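Local coordinates for protein D-aminopeptidase (Bacillus subtilis, PDB 1HI9) that hydrolyses N-terminal residues from peptides containing D-amino acids, using two zinc ions per subunit inside the central chamber of a homodecamer, at residues A[111-115]-A[176-182]; A[102-106]-A[154-160]; A[4-10]-A[54-60]; A[28-33]-A[64-68]. All blocks are in the same frame, centred on the assembly; numbering follows the deposited sequence.

Contact 1 (A[111-115]-A[176-182])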
# COMPACT_ATOMS: atom_id res chain seq x y z
N GLY A 111 34.63 -11.76 5.09
CA GLY A 111 34.09 -11.32 6.37
C GLY A 111 32.60 -11.07 6.27
O GLY A 111 32.10 -10.52 5.29
N VAL A 112 31.88 -11.50 7.30
CA VAL A 112 30.43 -11.31 7.34
C VAL A 112 30.07 -9.82 7.27
O VAL A 112 30.68 -8.99 7.94
CB VAL A 112 29.84 -11.94 8.62
CG1 VAL A 112 30.43 -11.26 9.85
CG2 VAL A 112 28.32 -11.82 8.60
N MET A 113 29.09 -9.50 6.42
CA MET A 113 28.62 -8.13 6.23
C MET A 113 29.73 -7.11 6.03
O MET A 113 29.65 -5.99 6.53
CB MET A 113 27.73 -7.72 7.41
CG MET A 113 26.51 -8.62 7.56
SD MET A 113 25.42 -8.15 8.95
CE MET A 113 24.47 -6.99 8.12
N SER A 114 30.76 -7.50 5.29
CA SER A 114 31.89 -6.62 5.03
C SER A 114 31.48 -5.36 4.24
O SER A 114 30.72 -5.43 3.28
CB SER A 114 32.97 -7.37 4.24
OG SER A 114 32.47 -7.77 2.98
N HIS A 115 32.01 -4.22 4.68
CA HIS A 115 31.75 -2.94 4.02
C HIS A 115 32.51 -1.87 4.78
O HIS A 115 33.12 -2.16 5.80
CB HIS A 115 30.26 -2.60 4.02
CG HIS A 115 29.71 -2.32 5.38
ND1 HIS A 115 29.44 -3.32 6.29
CD2 HIS A 115 29.42 -1.15 6.00
CE1 HIS A 115 29.01 -2.78 7.41
NE2 HIS A 115 28.98 -1.47 7.26
N THR A 176 33.41 -16.29 10.35
CA THR A 176 32.79 -15.98 9.07
C THR A 176 32.82 -17.17 8.11
O THR A 176 33.86 -17.79 7.92
CB THR A 176 33.51 -14.79 8.40
OG1 THR A 176 33.17 -13.58 9.10
CG2 THR A 176 33.11 -14.68 6.94
N ILE A 177 31.68 -17.48 7.51
CA ILE A 177 31.58 -18.55 6.53
C ILE A 177 31.32 -17.92 5.15
O ILE A 177 31.84 -18.38 4.14
CB ILE A 177 30.46 -19.56 6.89
CG1 ILE A 177 30.84 -20.29 8.19
CG2 ILE A 177 30.26 -20.57 5.75
CD1 ILE A 177 29.77 -21.27 8.69
N SER A 178 30.52 -16.85 5.14
CA SER A 178 30.20 -16.10 3.92
C SER A 178 29.86 -14.68 4.34
O SER A 178 29.89 -14.35 5.53
CB SER A 178 29.02 -16.71 3.16
OG SER A 178 27.78 -16.25 3.65
N ARG A 179 29.54 -13.82 3.39
CA ARG A 179 29.21 -12.45 3.74
C ARG A 179 27.89 -12.37 4.52
O ARG A 179 27.59 -11.36 5.14
CB ARG A 179 29.15 -11.58 2.48
CG ARG A 179 29.10 -10.08 2.74
CD ARG A 179 29.60 -9.34 1.52
NE ARG A 179 29.53 -7.89 1.66
CZ ARG A 179 28.43 -7.18 1.46
NH1 ARG A 179 27.30 -7.78 1.11
NH2 ARG A 179 28.47 -5.85 1.57
N SER A 180 27.11 -13.45 4.51
CA SER A 180 25.84 -13.47 5.23
C SER A 180 25.64 -14.77 5.99
O SER A 180 24.52 -15.29 6.08
CB SER A 180 24.67 -13.25 4.27
OG SER A 180 24.63 -14.26 3.27
N ALA A 181 26.72 -15.31 6.53
CA ALA A 181 26.66 -16.57 7.27
C ALA A 181 27.84 -16.71 8.21
O ALA A 181 28.97 -16.37 7.87
CB ALA A 181 26.64 -17.75 6.30
N VAL A 182 27.58 -17.20 9.41
CA VAL A 182 28.64 -17.37 10.38
C VAL A 182 28.40 -18.54 11.32
O VAL A 182 27.29 -19.06 11.43
CB VAL A 182 28.81 -16.09 11.25
CG1 VAL A 182 29.24 -14.91 10.39
CG2 VAL A 182 27.51 -15.78 11.97

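Contact 2 (A[102-106]-A[154-160]). With ZN (zinc ion), chain F.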
# COMPACT_ATOMS: atom_id res chain seq x y z
N GLY A 102 31.86 -5.18 18.17
CA GLY A 102 30.96 -5.48 17.09
C GLY A 102 31.44 -5.00 15.74
O GLY A 102 30.64 -4.67 14.86
N TYR A 103 32.76 -4.94 15.57
CA TYR A 103 33.32 -4.51 14.30
C TYR A 103 33.30 -5.60 13.24
O TYR A 103 33.14 -6.79 13.54
CB TYR A 103 34.73 -3.96 14.50
CG TYR A 103 34.74 -2.48 14.83
CD1 TYR A 103 33.92 -1.96 15.83
CD2 TYR A 103 35.56 -1.60 14.14
CE1 TYR A 103 33.90 -0.60 16.12
CE2 TYR A 103 35.55 -0.24 14.42
CZ TYR A 103 34.73 0.26 15.40
OH TYR A 103 34.72 1.61 15.65
N HIS A 104 33.47 -5.18 12.00
CA HIS A 104 33.44 -6.08 10.85
C HIS A 104 34.59 -5.78 9.91
O HIS A 104 35.26 -4.77 10.06
CB HIS A 104 32.11 -5.92 10.11
CG HIS A 104 31.80 -4.50 9.76
ND1 HIS A 104 32.40 -3.84 8.70
CD2 HIS A 104 31.00 -3.59 10.36
CE1 HIS A 104 31.98 -2.59 8.66
NE2 HIS A 104 31.13 -2.41 9.66
N ALA A 105 34.78 -6.66 8.94
CA ALA A 105 35.84 -6.51 7.95
C ALA A 105 35.56 -5.34 7.02
O ALA A 105 34.39 -4.98 6.78
CB ALA A 105 35.97 -7.79 7.16
N ARG A 106 36.63 -4.76 6.48
CA ARG A 106 36.51 -3.64 5.55
C ARG A 106 35.97 -4.14 4.21
O ARG A 106 36.01 -5.34 3.92
CB ARG A 106 37.87 -2.94 5.36
CG ARG A 106 39.02 -3.81 4.80
CD ARG A 106 40.34 -3.04 4.80
NE ARG A 106 41.51 -3.85 4.46
CZ ARG A 106 41.95 -4.07 3.22
NH1 ARG A 106 41.33 -3.54 2.17
NH2 ARG A 106 43.03 -4.81 3.04
N ASP A 154 33.98 -10.41 14.23
CA ASP A 154 34.16 -11.74 13.66
C ASP A 154 35.66 -12.02 13.54
O ASP A 154 36.49 -11.16 13.84
CB ASP A 154 33.50 -11.83 12.28
CG ASP A 154 34.28 -11.07 11.20
OD1 ASP A 154 34.69 -9.92 11.43
OD2 ASP A 154 34.46 -11.64 10.11
N ASP A 155 36.01 -13.22 13.10
CA ASP A 155 37.41 -13.60 12.97
C ASP A 155 38.13 -12.74 11.95
O ASP A 155 39.30 -12.46 12.14
CB ASP A 155 37.52 -15.08 12.57
CG ASP A 155 36.90 -15.37 11.20
OD1 ASP A 155 35.72 -14.99 10.96
OD2 ASP A 155 37.60 -16.00 10.37
N ARG A 156 37.45 -12.30 10.90
CA ARG A 156 38.10 -11.46 9.89
C ARG A 156 38.42 -10.05 10.38
O ARG A 156 39.43 -9.46 9.98
CB ARG A 156 37.26 -11.36 8.61
CG ARG A 156 36.94 -12.69 7.94
CD ARG A 156 38.11 -13.67 7.85
NE ARG A 156 39.23 -13.20 7.06
CZ ARG A 156 39.94 -13.91 6.19
NH1 ARG A 156 39.66 -15.19 5.94
NH2 ARG A 156 40.95 -13.32 5.58
N ALA A 157 37.55 -9.51 11.22
CA ALA A 157 37.78 -8.17 11.76
C ALA A 157 38.95 -8.24 12.72
O ALA A 157 39.76 -7.32 12.80
CB ALA A 157 36.53 -7.67 12.49
N ALA A 158 39.03 -9.35 13.45
CA ALA A 158 40.11 -9.53 14.41
C ALA A 158 41.44 -9.59 13.68
O ALA A 158 42.40 -8.95 14.08
CB ALA A 158 39.88 -10.82 15.20
N LYS A 159 41.48 -10.36 12.59
CA LYS A 159 42.68 -10.52 11.78
C LYS A 159 43.09 -9.17 11.21
O LYS A 159 44.27 -8.82 11.20
CB LYS A 159 42.41 -11.50 10.65
CG LYS A 159 43.65 -12.10 10.00
CD LYS A 159 44.45 -12.93 11.01
CE LYS A 159 45.52 -13.78 10.32
NZ LYS A 159 44.92 -14.80 9.40
N GLU A 160 42.10 -8.42 10.73
CA GLU A 160 42.35 -7.11 10.15
C GLU A 160 42.93 -6.17 11.22
O GLU A 160 43.86 -5.41 10.95
CB GLU A 160 41.04 -6.54 9.57
CG GLU A 160 41.11 -5.11 9.07
CD GLU A 160 39.81 -4.66 8.39
OE1 GLU A 160 39.59 -3.43 8.27
OE2 GLU A 160 39.00 -5.52 7.97
ZN ZN F . 30.59 -0.72 10.37
O HOH W 1 29.05 0.42 9.51

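Contact 3 (A[4-10]-A[54-60]). With ZN (zinc ion), chain G; ZN (zinc ion), chain F.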
# COMPACT_ATOMS: atom_id res chain seq x y z
N TYR A 4 37.24 4.46 26.26
CA TYR A 4 36.32 4.82 25.18
C TYR A 4 35.86 3.58 24.43
O TYR A 4 36.67 2.72 24.07
CB TYR A 4 37.00 5.74 24.18
CG TYR A 4 36.08 6.19 23.06
CD1 TYR A 4 35.18 7.24 23.25
CD2 TYR A 4 36.10 5.55 21.81
CE1 TYR A 4 34.31 7.65 22.24
CE2 TYR A 4 35.24 5.96 20.79
CZ TYR A 4 34.35 7.01 21.01
OH TYR A 4 33.53 7.43 19.99
N MET A 5 34.56 3.51 24.16
CA MET A 5 33.99 2.37 23.45
C MET A 5 33.20 2.78 22.21
O MET A 5 32.33 3.64 22.26
CB MET A 5 33.08 1.56 24.37
CG MET A 5 33.79 0.48 25.16
SD MET A 5 32.66 -0.51 26.16
CE MET A 5 31.74 -1.37 24.91
N SER A 6 33.53 2.14 21.09
CA SER A 6 32.83 2.38 19.84
C SER A 6 32.15 1.06 19.54
O SER A 6 32.82 0.04 19.37
CB SER A 6 33.80 2.73 18.72
OG SER A 6 33.12 2.85 17.48
N VAL A 7 30.82 1.07 19.48
CA VAL A 7 30.09 -0.16 19.22
C VAL A 7 29.33 -0.18 17.90
O VAL A 7 28.41 0.61 17.69
CB VAL A 7 29.08 -0.46 20.36
CG1 VAL A 7 28.56 -1.89 20.21
CG2 VAL A 7 29.73 -0.26 21.71
N ASP A 8 29.72 -1.10 17.02
CA ASP A 8 29.06 -1.28 15.73
C ASP A 8 28.15 -2.50 15.89
O ASP A 8 28.11 -3.11 16.97
CB ASP A 8 30.11 -1.54 14.64
CG ASP A 8 29.68 -1.03 13.29
OD1 ASP A 8 28.52 -0.60 13.14
OD2 ASP A 8 30.51 -1.04 12.36
N MET A 9 27.43 -2.87 14.84
CA MET A 9 26.50 -4.01 14.93
C MET A 9 26.82 -5.26 14.13
O MET A 9 26.61 -6.37 14.62
CB MET A 9 25.10 -3.57 14.52
CG MET A 9 24.13 -3.45 15.66
SD MET A 9 22.47 -3.23 15.08
CE MET A 9 21.65 -4.56 15.89
N GLU A 10 27.29 -5.10 12.90
CA GLU A 10 27.57 -6.25 12.04
C GLU A 10 28.45 -7.32 12.67
O GLU A 10 28.30 -8.51 12.38
CB GLU A 10 28.18 -5.80 10.71
CG GLU A 10 27.23 -5.04 9.81
CD GLU A 10 27.10 -3.57 10.19
OE1 GLU A 10 27.73 -3.16 11.18
OE2 GLU A 10 26.37 -2.83 9.49
N VAL A 54 33.51 5.02 31.50
CA VAL A 54 33.37 4.27 30.25
C VAL A 54 32.37 5.00 29.36
O VAL A 54 31.17 5.01 29.64
CB VAL A 54 32.87 2.84 30.49
CG1 VAL A 54 32.80 2.10 29.17
CG2 VAL A 54 33.78 2.12 31.46
N LEU A 55 32.88 5.62 28.30
CA LEU A 55 32.05 6.34 27.34
C LEU A 55 31.70 5.38 26.22
O LEU A 55 32.60 4.84 25.55
CB LEU A 55 32.82 7.53 26.76
CG LEU A 55 32.05 8.82 26.51
CD1 LEU A 55 32.79 9.66 25.49
CD2 LEU A 55 30.65 8.52 26.02
N VAL A 56 30.41 5.17 26.00
CA VAL A 56 29.94 4.26 24.96
C VAL A 56 29.27 5.02 23.83
O VAL A 56 28.23 5.66 24.01
CB VAL A 56 28.94 3.23 25.54
CG1 VAL A 56 28.59 2.18 24.49
CG2 VAL A 56 29.54 2.57 26.78
N ASN A 57 29.87 4.93 22.64
CA ASN A 57 29.37 5.61 21.45
C ASN A 57 28.74 4.61 20.47
O ASN A 57 29.43 3.73 19.94
CB ASN A 57 30.52 6.34 20.75
CG ASN A 57 30.05 7.17 19.56
OD1 ASN A 57 30.76 7.30 18.56
ND2 ASN A 57 28.86 7.72 19.66
N ASP A 58 27.44 4.74 20.25
CA ASP A 58 26.72 3.87 19.32
C ASP A 58 27.27 4.27 17.96
O ASP A 58 27.09 5.42 17.53
CB ASP A 58 25.22 4.16 19.39
CG ASP A 58 24.39 3.11 18.69
OD1 ASP A 58 24.79 2.68 17.59
OD2 ASP A 58 23.33 2.73 19.23
N SER A 59 27.91 3.33 17.27
CA SER A 59 28.52 3.63 15.97
C SER A 59 27.91 2.95 14.76
O SER A 59 28.57 2.80 13.75
CB SER A 59 30.01 3.29 16.02
OG SER A 59 30.63 3.92 17.12
N HIS A 60 26.64 2.57 14.85
CA HIS A 60 26.01 1.88 13.74
C HIS A 60 24.82 2.61 13.12
O HIS A 60 23.91 3.04 13.83
CB HIS A 60 25.57 0.50 14.22
CG HIS A 60 24.72 -0.25 13.24
ND1 HIS A 60 25.20 -0.70 12.03
CD2 HIS A 60 23.42 -0.62 13.29
CE1 HIS A 60 24.24 -1.32 11.38
NE2 HIS A 60 23.15 -1.29 12.12
ZN ZN G . 27.53 -0.88 11.10
ZN ZN F . 30.59 -0.72 10.37
O HOH W 1 29.05 0.42 9.51

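Contact 4 (A[28-33]-A[64-68])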
# COMPACT_ATOMS: atom_id res chain seq x y z
N TYR A 28 15.64 -7.03 13.78
CA TYR A 28 16.34 -5.88 14.35
C TYR A 28 16.20 -5.75 15.88
O TYR A 28 17.20 -5.54 16.57
CB TYR A 28 15.87 -4.59 13.69
CG TYR A 28 16.51 -3.35 14.28
CD1 TYR A 28 17.88 -3.11 14.13
CD2 TYR A 28 15.76 -2.45 15.03
CE1 TYR A 28 18.48 -1.99 14.71
CE2 TYR A 28 16.35 -1.34 15.61
CZ TYR A 28 17.70 -1.11 15.45
OH TYR A 28 18.28 -0.01 16.03
N GLU A 29 14.97 -5.85 16.39
CA GLU A 29 14.75 -5.71 17.82
C GLU A 29 15.54 -6.72 18.65
O GLU A 29 16.04 -6.39 19.73
CB GLU A 29 13.25 -5.80 18.15
CG GLU A 29 12.45 -4.57 17.74
CD GLU A 29 11.04 -4.56 18.31
OE1 GLU A 29 10.88 -4.64 19.56
OE2 GLU A 29 10.08 -4.47 17.51
N ARG A 30 15.67 -7.94 18.15
CA ARG A 30 16.46 -8.95 18.85
C ARG A 30 17.92 -8.55 18.74
O ARG A 30 18.69 -8.71 19.69
CB ARG A 30 16.28 -10.33 18.22
CG ARG A 30 14.91 -10.95 18.44
CD ARG A 30 14.71 -12.12 17.48
NE ARG A 30 15.75 -13.13 17.63
CZ ARG A 30 16.12 -13.97 16.67
NH1 ARG A 30 15.54 -13.93 15.48
NH2 ARG A 30 17.07 -14.87 16.90
N GLY A 31 18.30 -8.04 17.58
CA GLY A 31 19.67 -7.62 17.35
C GLY A 31 20.16 -6.56 18.31
O GLY A 31 21.23 -6.70 18.88
N ARG A 32 19.39 -5.49 18.49
CA ARG A 32 19.83 -4.42 19.38
C ARG A 32 19.83 -4.86 20.84
O ARG A 32 20.54 -4.28 21.66
CB ARG A 32 18.97 -3.17 19.19
CG ARG A 32 17.54 -3.29 19.63
CD ARG A 32 16.80 -1.99 19.32
NE ARG A 32 15.41 -2.06 19.77
CZ ARG A 32 14.48 -1.15 19.51
NH1 ARG A 32 14.79 -0.07 18.78
NH2 ARG A 32 13.25 -1.32 19.97
N LEU A 33 19.06 -5.89 21.14
CA LEU A 33 19.01 -6.41 22.50
C LEU A 33 20.34 -7.12 22.74
O LEU A 33 21.04 -6.87 23.73
CB LEU A 33 17.86 -7.40 22.65
CG LEU A 33 17.22 -7.48 24.05
CD1 LEU A 33 16.23 -8.63 24.06
CD2 LEU A 33 18.28 -7.69 25.12
N ASN A 64 21.19 4.73 17.04
CA ASN A 64 20.16 4.78 18.08
C ASN A 64 19.73 3.34 18.36
O ASN A 64 18.57 3.05 18.67
CB ASN A 64 18.97 5.63 17.61
CG ASN A 64 18.40 5.18 16.28
OD1 ASN A 64 18.72 4.09 15.78
ND2 ASN A 64 17.54 6.00 15.69
N ASN A 65 20.71 2.44 18.28
CA ASN A 65 20.52 1.00 18.47
C ASN A 65 20.67 0.55 19.92
O ASN A 65 19.83 -0.18 20.45
CB ASN A 65 21.52 0.24 17.60
CG ASN A 65 21.63 0.81 16.21
OD1 ASN A 65 20.71 0.68 15.41
ND2 ASN A 65 22.76 1.46 15.92
N LEU A 66 21.77 0.94 20.55
CA LEU A 66 21.99 0.57 21.94
C LEU A 66 20.79 1.07 22.75
O LEU A 66 20.37 2.21 22.58
CB LEU A 66 23.28 1.18 22.47
CG LEU A 66 24.55 0.55 21.88
CD1 LEU A 66 25.77 1.34 22.33
CD2 LEU A 66 24.65 -0.90 22.30
N MET A 67 20.25 0.22 23.61
CA MET A 67 19.07 0.59 24.39
C MET A 67 19.47 1.25 25.70
O MET A 67 20.00 0.61 26.60
CB MET A 67 18.20 -0.64 24.64
CG MET A 67 17.89 -1.39 23.36
SD MET A 67 16.60 -2.58 23.51
CE MET A 67 17.44 -3.98 24.23
N VAL A 68 19.19 2.55 25.79
CA VAL A 68 19.56 3.32 26.97
C VAL A 68 18.98 2.77 28.27
O VAL A 68 19.60 2.89 29.32
CB VAL A 68 19.16 4.81 26.79
CG1 VAL A 68 17.65 4.95 26.77
CG2 VAL A 68 19.79 5.64 27.89

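Contact 1 (A[111-115]-A[176-182])
Arg-179 reaches along residues 113-115 and grips Ser-114 through its hydroxyl and its backbone O. Its CB carries CG anti to the backbone N (chi1 -168°), which starts the chain toward the 111-115 loop. CG lies 3.7 Å from Met-113 N. CD passes Ser-114 OG, and the chain is extended from CG to NE. NE then donates to Ser-114 OG at 3.2 Å, with the oxygen close to the guanidinium plane. NH2 donates to Ser-114 O at 2.9 Å, almost in line with the C=O bond. One residue is thus gripped side-on through two nitrogens. NH1 turns to another chain and donates to Phe-273 O of the third subunit.

The 176-182 segment leaves strand 169-176, turns a corner and enters strand 181-184, an outermost strand of the mixed sheet within the chain. Ser-178 OG accepts from Ser-180 N in an ST turn. The strand pairs antiparallel with one of the second subunit, so the sheet continues across the interface.

The backbone of the 111-115 loop is tied down as well. Met-113 N donates to Arg-179 O at 2.7 Å. Val-112 N donates to Thr-176 OG1 at 3.0 Å, and that hydroxyl also bonds Asp-154. Val-112 CB packs on Val-182 CG1 at 3.5 Å. Beyond Ser-114, the nucleophile His-115 donates from ND1 to Met-113 O at 2.7 Å, with the acceptor in the ring plane.

Contact 2 (A[102-106]-A[154-160])
Ala-105 and Ala-157 bring the backbones closest, with their CA atoms 4.6 Å apart. Segment 102-106 runs off the end of strand 97-103 as an irregular chain. It passes the first turns of helix 155-162. Asp-154 is the N-cap of this helix: its OD1 accepts from Ala-157 N at 2.9 Å, from above the carboxylate plane. Its OD2 makes a weak bond to Arg-156 N and a hydrogen bond to Thr-176.

One small side chain of the helix faces the loop: Ala-157 CB points at it and sits 3.7 Å from both Tyr-103 O and His-104 C. Ala-105 CB touches Arg-156 CB alongside. One turn on, Glu-160 stretches out, its CG directed away from its own backbone N (chi1 173°). Its OE2 accepts from Arg-106 N at 2.9 Å on the syn lone pair, facing OE1. OE1 packs against Arg-106 CB at 3.4 Å. The guanidinium and carboxylate planes stand 78° apart, and Arg-106 NE remains 4.3 Å from Glu-160 OE1, too far for a salt bridge.

On the side away from the helix, His-104 NE2 binds a zinc ion at 1.9 Å. Asp-8, Glu-133 and a water complete that site. His-104 ND1 donates to Ala-105 O at 3.0 Å; the oxygen is in the ring plane, but ND1 lies above the carbonyl plane. The ND1 bond and the metal bond together would limit rotation of the imidazole. Glu-160 accepts from Arg-106 N, two residues after the ligand His-104, which ties the loop bearing the zinc ligand to the helix.

Contact 3 (A[4-10]-A[54-60])
The axes of strands 4-7 and 54-58 approach to 4.8 Å and run parallel, 21° apart, with Tyr-4 beside Leu-55 and Val-7 beside Asp-58. Helix 28-48 joins them in a beta-alpha-beta crossover within the mixed sheet. The ladder closes with Ser-59 N donating to Val-7 O.

Met-5, Val-7 and Val-56 point to the face on which helix 28-48 packs. Val-7 CG2 meets Val-56 CG1 at 3.9 Å. On the other face Leu-55 CD1 lies at the edge of the Tyr-4 ring, whose hydroxyl bonds Glu-89 O. Ser-6 OG and Ser-59 OG share a hydrogen bond of 2.7 Å.

Beyond the strands the two segments build a dinuclear zinc site. The Asp-8 carboxylate bridges the metals: OD1 binds one zinc ion at 2.3 Å and OD2 binds the zinc ion held by His-104 at 2.0 Å. Glu-10 OE1 and His-60 ND1 also bind the first zinc, and a water lies between the two ions. His-60 NE2 donates to Val-21 O, so both ring nitrogens are engaged. A chi1 of 172° turns one face of the His-60 ring to Met-9. Glu-10 OE2 lies at the edge of the His-60 ring by CE1, with the carboxylate turned 77° from the ring plane. Met-9 CB makes a CH-pi contact 3.6 Å from the centroid of the His-60 ring, nearly above its centre.

Contact 4 (A[28-33]-A[64-68])
The Tyr-28 ring has Asn-65 OD1 at its edge, in the ring plane. The ring and the amide are turned 75° against each other. Tyr-28 OH donates to Asn-65 OD1 at 2.6 Å. The hydroxyl lies in the carbonyl plane, on a lone pair of OD1. With chi1 at 178° the Tyr-28 ring extends from the helix across to the loop. The guanidinium of Arg-32 has Met-67 SD in an oblique position, with SD 4.0 Å from Arg-32 NE.

The contact joins the first turns of helix 28-48 to the loop after strand 53-58. That helix is the connection between strands 2-7 and 53-58, so its start is fastened to the chain leaving the second strand. Asn-65 serves both sides. Its ND2 donates to Asp-58 OD1 and to the backbone O of His-60, itself a zinc ligand, while its OD1 accepts the hydrogen bond from Tyr-28 OH. All three polar groups hold the amide in one orientation.

Further along the helix, Arg-32 CB rests 3.4 Å from Asn-65 O. The side chain then runs extended to NE, and NH1 donates to Asn-27 of the fourth subunit. Met-67 comes across Arg-32 at about a right angle. Its chain bends at the last torsion (chi3 -81°) and brings CE onto Leu-33. CE lies 3.4 Å from Leu-33 CA and 3.5 Å from Leu-33 CG. Met-67 N is held by Thr-36 OG1, one turn further along the helix.

Overall arrangement
Contacts 1, 2 and 3 all reach the mixed sheet and meet around the zinc pair. Contact 3 lies on neighbouring strands 2-7 and 53-58. Contact 2 starts from strand 97-103, which adjoins 2-7, and both touch the zinc bound by His-104. Their centres are about 15 Å apart. Contact 1 is about 10 Å from contact 2, centre to centre, and its His-115 ring stacks on His-104. Contact 4 touches contact 3, with centres about 12 Å apart. Along the chain, contacts 3 and 4 alternate their segments, then 1 and 2 do the same. Active-site residues thus come from distant sequence. Contacts 1 and 4 border other subunits of the decamer, and contact 3 meets one at Glu-10.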